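Local coordinates for thioredoxin-like protein (Bacteroides caccae ATCC 43185, PDB 4YOD), which is of unproven function but carries a thioredoxin-like domain behind a helical one and is probably a thiol-disulfide oxidoreductase, at residues R30-F33 / L34-Y38; I202-L205 / I206-K210; D273-T276 / Q277-E280. All blocks are in the same frame, centred on the assembly; numbering follows the deposited sequence.

Interaction 1: R30-F33 / L34-Y38; sequences RAEF and LVKHY
F33 and H37, one helical turn apart, lay their rings over each other in an offset stack, with centroids 4.2 Å apart and planes turned by only 15°. From CB outward, F33 meets the next turn atom by atom. CB lies 3.2 Å from L34 N, a distance set by the covalent link to the adjacent residue and not by packing. CG swings away from its own backbone N (chi1 -176°) and stays beside the carbonyl carbon, and this sends the ring along the helix in the direction of H37. CD1 and CE1 both lie 3.6 Å from H37 CD2, which stands above the phenyl plane, offset toward its rim; CE1 in turn sits over one face of the imidazole. CZ reaches across to H37 CG at 3.9 Å. Each ring thus covers the other near its rim instead of centre on centre. H37 is also tied down by its own backbone, whose N donates to F33 O at 3.1 Å, while that same carbonyl oxygen lies in the plane of the imidazole at its edge. H37 ND1 is hydrogen-bonded to D40 OD2, just beyond the helix, so the imidazole is held both by the stack and by a polar bond, which should limit its rotation.

On a neighbouring strip of the helix, E32 and K36 run side by side with extended chains. K36 NZ bonds to E32 OE2 at 2.8 Å, a salt bridge in which the ammonium comes in from above the carboxylate plane, 66° out of it. L34 and V35 turn to I66 of helix 53-66, so the helix packs inward through its aliphatic residues. Together these are i to i+4 side-chain pairs, aromatic and ionic, on the last turns of an amphipathic surface helix in the helical N-terminal domain.

Interaction 2: I202-L205 / I206-K210; sequences ISQL and IKEKK
Q204 and E208 pair across one turn at the end of helix 200-207, where the chain leaves through a Schellman motif before entering strand 211-217 of the thioredoxin-like domain. Both side chains are extended and point the same way, with amide and carboxylate planes just 15° apart. Q204 NE2 donates a hydrogen bond to E208 OE2 at 2.8 Å, meeting it nearly along its C-O axis. The other carboxylate oxygen, OE1, takes K210 NZ in a salt bridge of 3.0 Å, so E208 is gripped at both oxygens and its flat group is unlikely to turn freely. With an alanine here in place of Q204, E208 OE2 would probably lose its amide donor and the carboxylate would be set freer to swing on its remaining lysine bond.

Behind these polar ends, the backbone fixes where they stand. K209 has positive phi (64°), which turns the chain back so that K209 N reaches I206 O at 3.0 Å and K210 N reaches L205 O at 2.8 Å, the two bonds that close the motif. K210 is thereby brought round beside L205, whose CD2 lies 4.1 Å from K210 CB.

The buried side of the helix is aliphatic: I202 and L205 rest on L283 of helix 276-286, and I206 reaches V213 of the following strand. Within the turn itself, I206 CG1 points away from its carbonyl carbon (chi1 -75°), and its outermost methyl, CD1, touches I202 CG2 at 3.7 Å.

Interaction 3: D273-T276 / Q277-E280; sequences DATT and QAIE
This is a helix N-cap: the loop after edge strand 269-272 turns into helix 276-286, and T275 closes the first turn with its side chain. T275 OG1 accepts from A278 N at 3.1 Å, with an N-H...O angle of 154°. The hydroxyl can reach that amide because its oxygen is tucked between backbone N and carbonyl carbon (chi1 63°), directed over the opening turn of the helix. It also lies 3.4 Å from A278 CB, alongside the methyl. A water 2.8 Å from T275 OG1 extends the cap outward and donates a weak bond to Q277 OE1, so the hydroxyl has both a protein partner and a solvent partner.

The main chain takes over straight after the cap. I279 N donates to T275 O at 3.2 Å, and E280 N to T276 O at 2.9 Å, which begins the regular i to i+4 pattern. T275 therefore serves the helix twice, by its side-chain oxygen for one amide and by its carbonyl for the next.

Just before the cap, A274 packs its CB on I279 CG1 at 4.0 Å, across the cap, and the same CB lies 4.2 Å from A278 CB. A backbone bond between A274 and L260 keeps this part of the loop beside strand 259-263. I279 and T276 both touch L260, while T276 also meets T192 and L196 of helix 187-197, so the helix start is seated between sheet and helix. A threonine N-cap spanned by a hydrophobic staple, A274 to I279, marks the strand-to-helix junction here, where the C-terminal helix of the thioredoxin fold begins.

The three contacts come in series along the chain and split between its helical N-terminal part and its thioredoxin-like part. Interaction 1 lies on helix 27-37 in the former, its centre about 43 Å from that of interaction 2 and about 29 Å from that of interaction 3, touching neither. Interactions 2 and 3 belong to the latter, with centres about 17 Å apart, and meet directly where I202 CD1 packs on I279 CG2 at 4.1 Å. One is the C-terminal end of helix 200-207, leading into strand 211-217 inside the mixed sheet; the other is the start of helix 276-286, following edge strand 269-272. Through I202 and I279 the C-terminal helix is tied into the thioredoxin-like domain.

Interaction 1: R30-F33 / L34-Y38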
loop_
_atom_site.group_PDB
_atom_site.type_symbol
_atom_site.label_atom_id
_atom_site.label_comp_id
_atom_site.label_asym_id
_atom_site.label_seq_id
_atom_site.Cartn_x
_atom_site.Cartn_y
_atom_site.Cartn_z
ATOM N N ARG A 30 17.861 13.216 15.318
ATOM C CA ARG A 30 16.853 14.281 15.320
ATOM C C ARG A 30 15.517 13.744 14.817
ATOM O O ARG A 30 14.499 13.942 15.486
ATOM C CB ARG A 30 17.325 15.473 14.462
ATOM C CG ARG A 30 18.436 16.278 15.117
ATOM C CD ARG A 30 18.955 17.397 14.227
ATOM N NE ARG A 30 17.935 18.412 13.950
ATOM C CZ ARG A 30 17.631 19.425 14.758
ATOM N NH1 ARG A 30 18.264 19.574 15.917
ATOM N NH2 ARG A 30 16.688 20.293 14.415
ATOM N N ALA A 31 15.539 13.007 13.672
ATOM C CA ALA A 31 14.357 12.387 13.062
ATOM C C ALA A 31 13.763 11.348 14.010
ATOM O O ALA A 31 12.545 11.331 14.194
ATOM C CB ALA A 31 14.722 11.747 11.728
ATOM N N GLU A 32 14.634 10.522 14.648
ATOM C CA GLU A 32 14.249 9.489 15.622
ATOM C C GLU A 32 13.601 10.132 16.868
ATOM O O GLU A 32 12.554 9.653 17.311
ATOM C CB GLU A 32 15.466 8.627 16.018
ATOM C CG GLU A 32 15.120 7.457 16.927
ATOM C CD GLU A 32 16.283 6.617 17.424
ATOM O OE1 GLU A 32 17.350 7.190 17.753
ATOM O OE2 GLU A 32 16.103 5.382 17.535
ATOM N N PHE A 33 14.207 11.212 17.421
ATOM C CA PHE A 33 13.657 11.909 18.595
ATOM C C PHE A 33 12.235 12.445 18.313
ATOM O O PHE A 33 11.344 12.300 19.151
ATOM C CB PHE A 33 14.570 13.067 19.047
ATOM C CG PHE A 33 14.085 13.747 20.310
ATOM C CD1 PHE A 33 14.455 13.270 21.563
ATOM C CD2 PHE A 33 13.215 14.832 20.245
ATOM C CE1 PHE A 33 13.985 13.879 22.729
ATOM C CE2 PHE A 33 12.732 15.432 21.412
ATOM C CZ PHE A 33 13.127 14.955 22.647
ATOM N N LEU A 34 12.045 13.071 17.144
ATOM C CA LEU A 34 10.776 13.673 16.738
ATOM C C LEU A 34 9.660 12.625 16.655
ATOM O O LEU A 34 8.556 12.888 17.130
ATOM C CB LEU A 34 10.951 14.405 15.397
ATOM C CG LEU A 34 9.824 15.343 14.927
ATOM C CD1 LEU A 34 9.403 16.345 16.024
ATOM C CD2 LEU A 34 10.242 16.093 13.668
ATOM N N VAL A 35 9.956 11.439 16.088
ATOM C CA VAL A 35 8.989 10.356 15.959
ATOM C C VAL A 35 8.614 9.809 17.350
ATOM O O VAL A 35 7.425 9.706 17.663
ATOM C CB VAL A 35 9.522 9.237 15.009
ATOM C CG1 VAL A 35 8.798 7.910 15.222
ATOM C CG2 VAL A 35 9.433 9.657 13.541
ATOM N N LYS A 36 9.613 9.481 18.178
ATOM C CA LYS A 36 9.401 8.847 19.470
ATOM C C LYS A 36 8.635 9.701 20.481
ATOM O O LYS A 36 7.812 9.147 21.209
ATOM C CB LYS A 36 10.738 8.403 20.067
ATOM C CG LYS A 36 11.202 7.065 19.467
ATOM C CD LYS A 36 12.624 6.682 19.873
ATOM C CE LYS A 36 13.029 5.354 19.274
ATOM N NZ LYS A 36 14.384 4.929 19.717
ATOM N N HIS A 37 8.860 11.028 20.500
ATOM C CA HIS A 37 8.268 11.935 21.480
ATOM C C HIS A 37 7.130 12.802 20.922
ATOM O O HIS A 37 6.581 13.619 21.661
ATOM C CB HIS A 37 9.375 12.845 22.051
ATOM C CG HIS A 37 10.439 12.077 22.771
ATOM N ND1 HIS A 37 10.452 11.992 24.153
ATOM C CD2 HIS A 37 11.456 11.333 22.275
ATOM C CE1 HIS A 37 11.481 11.209 24.453
ATOM N NE2 HIS A 37 12.111 10.784 23.355
ATOM N N TYR A 38 6.731 12.577 19.663
ATOM C CA TYR A 38 5.725 13.363 18.933
ATOM C C TYR A 38 4.458 13.647 19.722
ATOM O O TYR A 38 3.991 14.787 19.687
ATOM C CB TYR A 38 5.342 12.663 17.606
ATOM C CG TYR A 38 4.559 13.554 16.665
ATOM C CD1 TYR A 38 5.210 14.464 15.835
ATOM C CD2 TYR A 38 3.166 13.551 16.665
ATOM C CE1 TYR A 38 4.494 15.324 15.001
ATOM C CE2 TYR A 38 2.440 14.397 15.829
ATOM C CZ TYR A 38 3.111 15.284 15.001
ATOM O OH TYR A 38 2.411 16.131 14.185
#

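Interaction 2: I202-L205 / I206-K210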
loop_
_atom_site.group_PDB
_atom_site.type_symbol
_atom_site.label_atom_id
_atom_site.label_comp_id
_atom_site.label_asym_id
_atom_site.label_seq_id
_atom_site.Cartn_x
_atom_site.Cartn_y
_atom_site.Cartn_z
ATOM N N ILE A 202 11.149 0.499 -19.305
ATOM C CA ILE A 202 10.176 -0.597 -19.470
ATOM C C ILE A 202 10.373 -1.264 -20.846
ATOM O O ILE A 202 10.636 -2.463 -20.917
ATOM C CB ILE A 202 8.707 -0.092 -19.288
ATOM C CG1 ILE A 202 8.492 0.657 -17.936
ATOM C CG2 ILE A 202 7.680 -1.218 -19.493
ATOM C CD1 ILE A 202 8.464 -0.127 -16.634
ATOM N N SER A 203 10.276 -0.459 -21.922
ATOM C CA SER A 203 10.442 -0.865 -23.321
ATOM C C SER A 203 11.799 -1.540 -23.551
ATOM O O SER A 203 11.860 -2.551 -24.251
ATOM C CB SER A 203 10.297 0.343 -24.247
ATOM O OG SER A 203 9.323 1.259 -23.771
ATOM N N GLN A 204 12.872 -0.999 -22.931
ATOM C CA GLN A 204 14.244 -1.500 -23.043
ATOM C C GLN A 204 14.390 -2.876 -22.415
ATOM O O GLN A 204 14.908 -3.771 -23.077
ATOM C CB GLN A 204 15.230 -0.509 -22.394
ATOM C CG GLN A 204 16.702 -0.933 -22.419
ATOM C CD GLN A 204 17.546 -0.219 -21.376
ATOM O OE1 GLN A 204 17.328 0.957 -21.034
ATOM N NE2 GLN A 204 18.562 -0.911 -20.870
ATOM N N LEU A 205 13.933 -3.053 -21.150
ATOM C CA LEU A 205 14.057 -4.328 -20.446
ATOM C C LEU A 205 13.112 -5.392 -21.025
ATOM O O LEU A 205 13.432 -6.582 -20.932
ATOM C CB LEU A 205 13.828 -4.152 -18.926
ATOM C CG LEU A 205 14.790 -3.197 -18.176
ATOM C CD1 LEU A 205 14.340 -3.003 -16.726
ATOM C CD2 LEU A 205 16.240 -3.697 -18.211
ATOM N N ILE A 206 11.958 -4.986 -21.622
ATOM C CA ILE A 206 11.059 -5.949 -22.298
ATOM C C ILE A 206 11.826 -6.520 -23.509
ATOM O O ILE A 206 11.895 -7.739 -23.666
ATOM C CB ILE A 206 9.679 -5.335 -22.720
ATOM C CG1 ILE A 206 8.738 -5.150 -21.516
ATOM C CG2 ILE A 206 8.999 -6.162 -23.852
ATOM C CD1 ILE A 206 7.636 -4.188 -21.779
ATOM N N LYS A 207 12.450 -5.632 -24.310
ATOM C CA LYS A 207 13.244 -5.955 -25.511
ATOM C C LYS A 207 14.432 -6.878 -25.169
ATOM O O LYS A 207 14.646 -7.865 -25.868
ATOM C CB LYS A 207 13.739 -4.658 -26.184
ATOM C CG LYS A 207 14.205 -4.826 -27.628
ATOM C CD LYS A 207 14.568 -3.496 -28.276
ATOM C CE LYS A 207 13.485 -2.979 -29.196
ATOM N NZ LYS A 207 13.999 -1.944 -30.139
ATOM N N GLU A 208 15.159 -6.578 -24.069
ATOM C CA GLU A 208 16.293 -7.359 -23.549
ATOM C C GLU A 208 15.851 -8.694 -22.927
ATOM O O GLU A 208 16.706 -9.470 -22.487
ATOM C CB GLU A 208 17.011 -6.561 -22.455
ATOM C CG GLU A 208 17.998 -5.510 -22.906
ATOM C CD GLU A 208 18.678 -4.864 -21.714
ATOM O OE1 GLU A 208 19.408 -5.571 -20.981
ATOM O OE2 GLU A 208 18.438 -3.658 -21.480
ATOM N N LYS A 209 14.521 -8.920 -22.823
ATOM C CA LYS A 209 13.867 -10.093 -22.209
ATOM C C LYS A 209 14.183 -10.170 -20.678
ATOM O O LYS A 209 14.094 -11.240 -20.070
ATOM C CB LYS A 209 14.214 -11.409 -22.944
ATOM C CG LYS A 209 13.600 -11.502 -24.340
ATOM C CD LYS A 209 13.715 -12.890 -24.939
ATOM C CE LYS A 209 13.035 -12.961 -26.286
ATOM N NZ LYS A 209 13.208 -14.293 -26.928
ATOM N N LYS A 210 14.515 -9.014 -20.067
ATOM C CA LYS A 210 14.819 -8.891 -18.638
ATOM C C LYS A 210 13.545 -8.617 -17.835
ATOM O O LYS A 210 13.525 -8.850 -16.629
ATOM C CB LYS A 210 15.851 -7.769 -18.387
ATOM C CG LYS A 210 17.206 -7.986 -19.047
ATOM C CD LYS A 210 18.203 -8.712 -18.154
ATOM C CE LYS A 210 19.532 -8.947 -18.840
ATOM N NZ LYS A 210 20.321 -7.694 -18.991
#

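Interaction 3: D273-T276 / Q277-E280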
loop_
_atom_site.group_PDB
_atom_site.type_symbol
_atom_site.label_atom_id
_atom_site.label_comp_id
_atom_site.label_asym_id
_atom_site.label_seq_id
_atom_site.Cartn_x
_atom_site.Cartn_y
_atom_site.Cartn_z
ATOM N N ASP A 273 1.411 -2.156 -5.003
ATOM C CA ASP A 273 0.478 -1.046 -5.266
ATOM C C ASP A 273 1.266 0.248 -5.552
ATOM O O ASP A 273 1.013 1.300 -4.959
ATOM C CB ASP A 273 -0.497 -0.878 -4.072
ATOM C CG ASP A 273 -1.405 -2.082 -3.828
ATOM O OD1 ASP A 273 -1.509 -2.950 -4.729
ATOM O OD2 ASP A 273 -2.029 -2.146 -2.749
ATOM N N ALA A 274 2.267 0.138 -6.433
ATOM C CA ALA A 274 3.203 1.215 -6.748
ATOM C C ALA A 274 2.734 2.109 -7.866
ATOM O O ALA A 274 1.978 1.678 -8.733
ATOM C CB ALA A 274 4.553 0.621 -7.119
ATOM N N THR A 275 3.252 3.348 -7.897
ATOM C CA THR A 275 2.979 4.260 -9.005
ATOM C C THR A 275 3.870 3.857 -10.188
ATOM O O THR A 275 4.861 3.154 -9.982
ATOM C CB THR A 275 3.234 5.699 -8.591
ATOM O OG1 THR A 275 4.625 5.853 -8.263
ATOM C CG2 THR A 275 2.328 6.159 -7.440
ATOM N N THR A 276 3.546 4.319 -11.410
ATOM C CA THR A 276 4.387 4.075 -12.586
ATOM C C THR A 276 5.770 4.717 -12.373
ATOM O O THR A 276 6.768 4.138 -12.781
ATOM C CB THR A 276 3.743 4.593 -13.886
ATOM O OG1 THR A 276 3.478 5.990 -13.755
ATOM C CG2 THR A 276 2.474 3.835 -14.267
ATOM N N GLN A 277 5.827 5.883 -11.690
ATOM C CA GLN A 277 7.083 6.604 -11.418
ATOM C C GLN A 277 8.002 5.785 -10.480
ATOM O O GLN A 277 9.209 5.730 -10.724
ATOM C CB GLN A 277 6.809 8.007 -10.832
ATOM C CG GLN A 277 8.077 8.835 -10.586
ATOM C CD GLN A 277 7.840 10.178 -9.925
ATOM O OE1 GLN A 277 6.926 10.362 -9.108
ATOM N NE2 GLN A 277 8.704 11.138 -10.230
ATOM N N ALA A 278 7.426 5.140 -9.439
ATOM C CA ALA A 278 8.163 4.317 -8.474
ATOM C C ALA A 278 8.790 3.106 -9.177
ATOM O O ALA A 278 9.961 2.807 -8.956
ATOM C CB ALA A 278 7.227 3.850 -7.351
ATOM N N ILE A 279 8.020 2.436 -10.046
ATOM C CA ILE A 279 8.500 1.270 -10.800
ATOM C C ILE A 279 9.616 1.714 -11.746
ATOM O O ILE A 279 10.670 1.070 -11.792
ATOM C CB ILE A 279 7.346 0.552 -11.538
ATOM C CG1 ILE A 279 6.457 -0.195 -10.507
ATOM C CG2 ILE A 279 7.885 -0.461 -12.602
ATOM C CD1 ILE A 279 5.150 -0.561 -11.033
ATOM N N GLU A 280 9.386 2.814 -12.477
ATOM C CA GLU A 280 10.367 3.350 -13.425
ATOM C C GLU A 280 11.668 3.699 -12.706
ATOM O O GLU A 280 12.729 3.321 -13.181
ATOM C CB GLU A 280 9.793 4.575 -14.161
ATOM C CG GLU A 280 10.685 5.123 -15.258
ATOM C CD GLU A 280 10.215 6.407 -15.918
ATOM O OE1 GLU A 280 9.265 7.046 -15.406
ATOM O OE2 GLU A 280 10.812 6.781 -16.952
HETATM O O HOH W 1 5.730 8.026 -6.920
#